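Local coordinates for cell wall surface anchor family protein (Streptococcus agalactiae serogroup V, PDB 3TW0) that probably acts as the adhesive tip pilin of a Group B Streptococcus pilus, through a magnesium-binding von Willebrand factor A-type domain, at residues K151-L156 against G311-K316; I182-Y187 against K296-H301; S198-I203 against S207-E212. The protein carries 2 engineered substitutions. All blocks are in the same frame, centred on the assembly; numbering follows the deposited sequence.

Contact 1: residues K151-L156 against G311-K316; sequences KANEIL and GNIRPK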
# COMPACT_ATOMS: atom_id res chain seq x y z
N LYS A 151 2.64 -8.10 -7.42
CA LYS A 151 3.03 -9.47 -7.13
C LYS A 151 1.97 -10.49 -7.60
O LYS A 151 2.33 -11.50 -8.18
CB LYS A 151 3.33 -9.68 -5.63
CG LYS A 151 3.93 -11.07 -5.29
CD LYS A 151 5.38 -11.23 -5.88
CE LYS A 151 5.84 -12.70 -5.75
NZ LYS A 151 7.33 -12.91 -5.55
N ALA A 152 0.68 -10.22 -7.34
CA ALA A 152 -0.40 -11.11 -7.78
C ALA A 152 -0.34 -11.26 -9.31
O ALA A 152 -0.41 -12.36 -9.84
CB ALA A 152 -1.76 -10.57 -7.35
N ASN A 153 -0.20 -10.14 -10.00
CA ASN A 153 -0.08 -10.16 -11.46
C ASN A 153 1.13 -10.96 -11.92
O ASN A 153 1.05 -11.80 -12.85
CB ASN A 153 0.02 -8.73 -11.99
CG ASN A 153 -0.08 -8.65 -13.52
OD1 ASN A 153 -0.97 -9.23 -14.13
ND2 ASN A 153 0.80 -7.89 -14.11
N GLU A 154 2.27 -10.71 -11.30
CA GLU A 154 3.49 -11.40 -11.68
C GLU A 154 3.33 -12.92 -11.61
O GLU A 154 3.70 -13.63 -12.57
CB GLU A 154 4.65 -10.93 -10.83
CG GLU A 154 5.94 -11.72 -11.01
CD GLU A 154 7.05 -11.24 -10.10
OE1 GLU A 154 6.73 -10.66 -9.03
OE2 GLU A 154 8.23 -11.45 -10.46
N ILE A 155 2.76 -13.40 -10.50
CA ILE A 155 2.40 -14.81 -10.30
C ILE A 155 1.55 -15.36 -11.47
O ILE A 155 1.89 -16.39 -12.05
CB ILE A 155 1.67 -15.00 -8.95
CG1 ILE A 155 2.66 -14.96 -7.77
CG2 ILE A 155 0.90 -16.33 -8.88
CD1 ILE A 155 1.95 -14.88 -6.46
N LEU A 156 0.46 -14.69 -11.80
CA LEU A 156 -0.42 -15.13 -12.89
C LEU A 156 0.29 -15.12 -14.27
O LEU A 156 0.20 -16.09 -15.01
CB LEU A 156 -1.68 -14.27 -12.92
CG LEU A 156 -2.66 -14.61 -11.78
CD1 LEU A 156 -3.67 -13.51 -11.57
CD2 LEU A 156 -3.35 -15.97 -12.03
N GLY A 311 -3.54 0.45 -15.99
CA GLY A 311 -2.52 0.40 -17.02
C GLY A 311 -1.93 -0.98 -17.25
O GLY A 311 -1.52 -1.30 -18.37
N ASN A 312 -1.87 -1.79 -16.20
CA ASN A 312 -1.01 -2.99 -16.22
C ASN A 312 -1.73 -4.29 -15.80
O ASN A 312 -1.24 -5.39 -16.09
CB ASN A 312 0.24 -2.77 -15.32
CG ASN A 312 1.03 -1.52 -15.70
OD1 ASN A 312 1.95 -1.60 -16.51
ND2 ASN A 312 0.68 -0.36 -15.12
N ILE A 313 -2.87 -4.16 -15.10
CA ILE A 313 -3.63 -5.31 -14.65
C ILE A 313 -4.89 -5.53 -15.45
O ILE A 313 -5.07 -6.59 -16.00
CB ILE A 313 -4.05 -5.23 -13.16
CG1 ILE A 313 -2.88 -4.84 -12.25
CG2 ILE A 313 -4.75 -6.53 -12.71
CD1 ILE A 313 -1.76 -5.85 -12.15
N ARG A 314 -5.78 -4.54 -15.47
CA ARG A 314 -7.10 -4.63 -16.13
C ARG A 314 -7.00 -5.10 -17.58
O ARG A 314 -7.77 -5.95 -17.99
CB ARG A 314 -7.82 -3.28 -16.06
CG ARG A 314 -9.26 -3.32 -16.55
CD ARG A 314 -9.90 -1.94 -16.47
NE ARG A 314 -11.12 -2.10 -15.68
CZ ARG A 314 -11.29 -1.66 -14.44
NH1 ARG A 314 -10.37 -0.95 -13.82
NH2 ARG A 314 -12.43 -1.91 -13.82
N PRO A 315 -6.03 -4.57 -18.36
CA PRO A 315 -5.86 -5.07 -19.74
C PRO A 315 -5.56 -6.58 -19.89
O PRO A 315 -5.79 -7.13 -20.97
CB PRO A 315 -4.68 -4.25 -20.28
CG PRO A 315 -4.60 -3.04 -19.44
CD PRO A 315 -5.09 -3.46 -18.06
N LYS A 316 -5.05 -7.25 -18.84
CA LYS A 316 -4.76 -8.69 -18.91
C LYS A 316 -6.02 -9.54 -19.11
O LYS A 316 -5.93 -10.73 -19.43
CB LYS A 316 -3.99 -9.18 -17.68
CG LYS A 316 -2.60 -8.59 -17.49
CD LYS A 316 -1.80 -8.53 -18.79
CE LYS A 316 -0.58 -7.65 -18.60
NZ LYS A 316 0.10 -7.30 -19.87
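Asn153, on helix 145-159, meets Ile313 of segment 311-316, which follows on from helix 302-312; their CA atoms are 6.8 Å apart. The two side chains run roughly antiparallel. Asn153 has CG anti to its own N (chi1 -171°), which carries the amide out from the helix. There CD1 of Ile313 comes 3.4 Å from Asn153 CB and 3.5 Å from Asn153 CG, so a methyl lies against the root of the amide. Lys316 crosses the amide at about a right angle, its CG 3.8 Å from Asn153 OD1; NZ makes a long, weak ion pair with Glu157. ND2 of Asn153 lies 3.8 Å from Asn312 O, too far to serve it, and that buried carbonyl oxygen has no partner in the model. Asn153 OD1 accepts a hydrogen bond from Tyr318 OH, just past 311-316. Ala152 and Leu156 pack on strands 11-18 and 165-172 of the parallel von Willebrand A sheet, so the contact ties this helix to the turn between helix 302-312 and strand 319-324. Its chemistry is van der Waals contact around a polar group: apolar carbons fill in beside the amide, while the phenol, rather than 311-316 itself, probably fixes its rotation.

Contact 2: residues I182-Y187 against K296-H301; sequences INFNPY and KQIKTH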
# COMPACT_ATOMS: atom_id res chain seq x y z
N ILE A 182 4.95 8.18 -9.72
CA ILE A 182 4.81 8.44 -11.16
C ILE A 182 6.05 9.22 -11.61
O ILE A 182 6.45 10.20 -10.97
CB ILE A 182 3.52 9.21 -11.45
CG1 ILE A 182 2.31 8.34 -11.13
CG2 ILE A 182 3.48 9.67 -12.93
CD1 ILE A 182 0.93 9.09 -11.03
N ASN A 183 6.70 8.75 -12.68
CA ASN A 183 7.99 9.35 -13.09
C ASN A 183 7.90 10.65 -13.87
O ASN A 183 8.32 10.72 -15.02
CB ASN A 183 8.85 8.33 -13.87
CG ASN A 183 10.35 8.68 -13.88
OD1 ASN A 183 10.82 9.56 -13.14
ND2 ASN A 183 11.10 7.98 -14.72
N PHE A 184 7.38 11.69 -13.23
CA PHE A 184 7.42 13.03 -13.80
C PHE A 184 8.86 13.55 -14.04
O PHE A 184 9.83 13.20 -13.31
CB PHE A 184 6.68 14.02 -12.89
CG PHE A 184 5.20 13.78 -12.80
CD1 PHE A 184 4.35 14.19 -13.83
CD2 PHE A 184 4.65 13.16 -11.68
CE1 PHE A 184 2.95 13.99 -13.74
CE2 PHE A 184 3.28 12.97 -11.58
CZ PHE A 184 2.42 13.38 -12.63
N ASN A 185 9.01 14.39 -15.06
CA ASN A 185 10.31 14.88 -15.43
C ASN A 185 10.40 16.38 -15.11
O ASN A 185 9.76 17.20 -15.77
CB ASN A 185 10.61 14.58 -16.90
CG ASN A 185 12.02 15.01 -17.30
OD1 ASN A 185 12.66 15.82 -16.62
ND2 ASN A 185 12.49 14.50 -18.43
N PRO A 186 11.17 16.73 -14.05
CA PRO A 186 11.16 18.10 -13.59
C PRO A 186 12.04 19.00 -14.46
O PRO A 186 12.07 20.21 -14.25
CB PRO A 186 11.77 17.99 -12.19
CG PRO A 186 12.65 16.87 -12.24
CD PRO A 186 12.04 15.88 -13.22
N TYR A 187 12.73 18.40 -15.44
CA TYR A 187 13.81 19.10 -16.11
C TYR A 187 13.46 19.49 -17.52
O TYR A 187 14.30 19.97 -18.25
CB TYR A 187 15.08 18.25 -16.06
CG TYR A 187 15.58 18.05 -14.63
CD1 TYR A 187 15.50 19.10 -13.70
CD2 TYR A 187 16.12 16.84 -14.21
CE1 TYR A 187 15.95 18.95 -12.39
CE2 TYR A 187 16.58 16.67 -12.91
CZ TYR A 187 16.49 17.73 -12.00
OH TYR A 187 16.93 17.59 -10.71
N LYS A 296 -0.72 19.33 -12.88
CA LYS A 296 -1.18 18.05 -12.36
C LYS A 296 -0.58 17.87 -10.97
O LYS A 296 0.64 18.11 -10.80
CB LYS A 296 -0.68 16.91 -13.26
CG LYS A 296 -1.11 15.48 -12.80
CD LYS A 296 -2.64 15.31 -12.88
CE LYS A 296 -3.12 14.21 -11.97
NZ LYS A 296 -4.57 13.86 -12.08
N GLN A 297 -1.40 17.40 -10.02
CA GLN A 297 -0.96 17.06 -8.66
C GLN A 297 -1.51 15.72 -8.20
O GLN A 297 -2.74 15.47 -8.27
CB GLN A 297 -1.35 18.13 -7.64
CG GLN A 297 -0.60 19.48 -7.75
CD GLN A 297 -1.14 20.53 -6.77
OE1 GLN A 297 -0.52 21.57 -6.55
NE2 GLN A 297 -2.28 20.25 -6.18
N ILE A 298 -0.61 14.85 -7.73
CA ILE A 298 -1.02 13.58 -7.12
C ILE A 298 -1.24 13.88 -5.64
O ILE A 298 -0.35 14.42 -5.00
CB ILE A 298 0.05 12.48 -7.35
CG1 ILE A 298 0.36 12.31 -8.85
CG2 ILE A 298 -0.30 11.17 -6.66
CD1 ILE A 298 -0.81 11.80 -9.70
N LYS A 299 -2.42 13.57 -5.10
CA LYS A 299 -2.77 13.96 -3.72
C LYS A 299 -3.19 12.80 -2.83
O LYS A 299 -3.39 12.98 -1.62
CB LYS A 299 -3.88 15.02 -3.75
CG LYS A 299 -3.52 16.30 -4.53
CD LYS A 299 -4.77 17.12 -4.90
CE LYS A 299 -4.43 18.58 -4.96
NZ LYS A 299 -5.03 19.29 -6.17
N THR A 300 -3.34 11.61 -3.42
CA THR A 300 -3.59 10.39 -2.64
C THR A 300 -2.76 9.17 -3.10
O THR A 300 -2.13 9.20 -4.15
CB THR A 300 -5.06 9.97 -2.73
OG1 THR A 300 -5.33 9.55 -4.07
CG2 THR A 300 -5.98 11.13 -2.32
N HIS A 301 -2.80 8.09 -2.34
CA HIS A 301 -2.19 6.84 -2.80
C HIS A 301 -3.14 6.04 -3.68
O HIS A 301 -2.70 5.18 -4.42
CB HIS A 301 -1.63 6.03 -1.61
CG HIS A 301 -0.57 6.78 -0.88
ND1 HIS A 301 0.72 6.87 -1.36
CD2 HIS A 301 -0.64 7.61 0.18
CE1 HIS A 301 1.43 7.67 -0.57
NE2 HIS A 301 0.62 8.14 0.37
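Ile182 faces Ile298 with CA atoms 8.8 Å apart and Phe184 faces Lys296 at 10.1 Å, so two irregular segments run past each other in opposite senses, joined through side chains. An inverse gamma turn centred on Asn183, closed by Phe184 N to Ile182 O at 2.9 Å, brings Ile182 and Phe184 to the same side. Their side chains pack together: CG2 of Ile182 sits 3.6 Å above one face of the Phe184 ring, towards its rim. Between the segments the two isoleucines meet methyl to methyl, Ile182 CD1 to Ile298 CD1 at 3.5 Å, a tight fit. Ile298 has CG1 beside its N (chi1 -56°), and from there CG1 reaches the ring edge, close to the ring plane, 4.1 Å from Phe184 CE2. Lys296 comes at about a right angle to the phenylalanine, CG lying 4.1 Å from Phe184 CZ; beyond CG the chain bends at chi2 (66°) and leads its ammonium away to a salt bridge with Glu303 and a cation-pi contact with Phe196. This buried hydrophobic cluster lies between two helices. Phe196 and Tyr192 of helix 192-201 pack on Phe184, while Leu307 of helix 302-312 touches Ile182 and Pro304 touches Ile298. Thr300 OG1 caps Glu303 N where that second helix starts.

Contact 3: residues S198-I203 against S207-E212; sequences SFLNKI and SGILQE
Lys202 reaches over Leu210 to Glu212, and its side chain can be followed atom by atom. CB lies 3.9 Å from Leu210 CD1. CG sits beside the backbone N (chi1 -65°), and from there the chain runs extended, so that CD again passes the same methyl, 4.1 Å from Leu210 CD1. CE brings the chain up to the carboxylate, and NZ ends in a salt bridge, 2.9 Å from Glu212 OE2, using the anti lone pair of that oxygen. Glu212 comes from the opposite direction; its CG stands between its own N and carbonyl carbon (chi1 67°), with the rest of the chain stretched out. Asp213 OD2 forms a second salt bridge to NZ, so two carboxylates share the ammonium.

Next to this bridge the backbones close up. A water links them, 2.9 Å from both Phe199 O, to which it donates, and Leu210 N, from which it accepts. Leu200 CA makes a CA-H...O contact with Gly208 O, 3.5 Å away and nearly straight, with an angle of 174° at H. The same oxygen is pressed by Ile203 CG1 at 3.1 Å, yet it has no conventional hydrogen-bond partner, nor has the buried Gly208 N. Ile203 CD1 is tight against Leu210 CG at 3.5 Å, and Phe199 CB rests on the branches of Ile209.

The arrangement folds the chain back on 198-203, the segment that continues helix 192-201. It lies on helix 302-312: Leu307 touches both Leu200 and Ile209 and joins the Ile209 backbone by hydrogen bonding, while Ser207 O accepts from Asn310 ND2.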
# COMPACT_ATOMS: atom_id res chain seq x y z
N SER A 198 0.52 12.41 -21.45
CA SER A 198 1.31 11.53 -22.33
C SER A 198 1.48 10.12 -21.76
O SER A 198 1.57 9.15 -22.52
CB SER A 198 2.68 12.11 -22.70
OG SER A 198 2.53 13.42 -23.23
N PHE A 199 1.55 10.00 -20.43
CA PHE A 199 1.59 8.66 -19.82
C PHE A 199 0.27 7.93 -20.12
O PHE A 199 0.27 6.78 -20.53
CB PHE A 199 1.82 8.70 -18.29
CG PHE A 199 3.09 9.44 -17.85
CD1 PHE A 199 4.27 9.36 -18.60
CD2 PHE A 199 3.09 10.18 -16.66
CE1 PHE A 199 5.43 10.04 -18.20
CE2 PHE A 199 4.23 10.86 -16.26
CZ PHE A 199 5.42 10.79 -17.04
N LEU A 200 -0.86 8.62 -19.93
CA LEU A 200 -2.18 8.05 -20.18
C LEU A 200 -2.33 7.62 -21.65
O LEU A 200 -3.01 6.64 -21.93
CB LEU A 200 -3.27 9.06 -19.85
CG LEU A 200 -3.46 9.66 -18.44
CD1 LEU A 200 -4.56 10.71 -18.47
CD2 LEU A 200 -3.79 8.59 -17.35
N ASN A 201 -1.70 8.38 -22.57
CA ASN A 201 -1.87 8.17 -24.00
C ASN A 201 -1.39 6.79 -24.39
O ASN A 201 -1.84 6.24 -25.39
CB ASN A 201 -1.16 9.27 -24.84
CG ASN A 201 -1.95 10.59 -24.87
OD1 ASN A 201 -3.16 10.58 -24.69
ND2 ASN A 201 -1.27 11.71 -25.09
N LYS A 202 -0.55 6.20 -23.53
CA LYS A 202 0.06 4.90 -23.81
C LYS A 202 -0.88 3.70 -23.58
O LYS A 202 -0.61 2.62 -24.10
CB LYS A 202 1.38 4.73 -23.03
CG LYS A 202 2.51 5.70 -23.44
CD LYS A 202 3.72 5.46 -22.52
CE LYS A 202 4.78 6.52 -22.62
NZ LYS A 202 6.02 5.97 -21.98
N ILE A 203 -1.97 3.89 -22.83
CA ILE A 203 -2.98 2.84 -22.59
C ILE A 203 -4.16 3.10 -23.55
O ILE A 203 -4.59 4.25 -23.66
CB ILE A 203 -3.55 2.89 -21.12
CG1 ILE A 203 -2.44 3.00 -20.07
CG2 ILE A 203 -4.53 1.73 -20.81
CD1 ILE A 203 -1.16 2.27 -20.35
N SER A 207 -6.91 5.23 -19.18
CA SER A 207 -7.35 5.19 -17.77
C SER A 207 -6.22 4.83 -16.81
O SER A 207 -6.46 4.70 -15.62
CB SER A 207 -8.43 4.12 -17.55
OG SER A 207 -7.95 2.86 -17.95
N GLY A 208 -5.03 4.61 -17.34
CA GLY A 208 -3.88 4.14 -16.51
C GLY A 208 -2.54 4.61 -17.02
O GLY A 208 -2.46 5.36 -18.01
N ILE A 209 -1.48 4.13 -16.37
CA ILE A 209 -0.12 4.47 -16.69
C ILE A 209 0.68 3.16 -16.65
O ILE A 209 0.46 2.31 -15.74
CB ILE A 209 0.48 5.46 -15.66
CG1 ILE A 209 -0.25 6.81 -15.72
CG2 ILE A 209 1.99 5.63 -15.88
CD1 ILE A 209 0.30 7.90 -14.74
N LEU A 210 1.58 3.00 -17.61
CA LEU A 210 2.36 1.78 -17.71
C LEU A 210 3.40 1.73 -16.59
O LEU A 210 3.84 2.77 -16.11
CB LEU A 210 3.05 1.65 -19.07
CG LEU A 210 2.19 1.28 -20.30
CD1 LEU A 210 2.99 1.50 -21.60
CD2 LEU A 210 1.59 -0.16 -20.26
N GLN A 211 3.78 0.52 -16.19
CA GLN A 211 4.86 0.34 -15.22
C GLN A 211 6.11 1.17 -15.52
O GLN A 211 6.72 1.76 -14.60
CB GLN A 211 5.24 -1.15 -15.07
CG GLN A 211 6.24 -1.39 -13.93
CD GLN A 211 6.34 -2.84 -13.52
OE1 GLN A 211 5.36 -3.48 -13.16
NE2 GLN A 211 7.56 -3.36 -13.55
N GLU A 212 6.48 1.23 -16.80
CA GLU A 212 7.70 1.91 -17.23
C GLU A 212 7.74 3.42 -16.86
O GLU A 212 8.81 4.03 -16.85
CB GLU A 212 7.92 1.73 -18.73
CG GLU A 212 6.84 2.45 -19.54
CD GLU A 212 7.01 2.27 -21.03
OE1 GLU A 212 7.19 1.13 -21.45
OE2 GLU A 212 6.96 3.27 -21.77
O HOH W 1 2.38 5.18 -19.32

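How the contacts relate
Contact 3 is nested along the chain inside the loop closed by contact 2, and both inside that closed by contact 1. Contacts 2 and 3 have centres 13 Å apart and touch: Ile182 CG2 lies 3.6 Å from Phe199 CE2, and Ile182 CD1 lies 3.9 Å from Ile209 CD1, so one apolar cluster continues into the other. Contact 1 meets contact 3, centres 15 Å apart, through Asn312, whose OD1 probably accepts from Gln211 N at 2.8 Å. Contacts 1 and 2 do not touch, their nearest atoms being about 10 Å apart. All three lie away from the magnesium site of Ser20, Ser22 and Thr143.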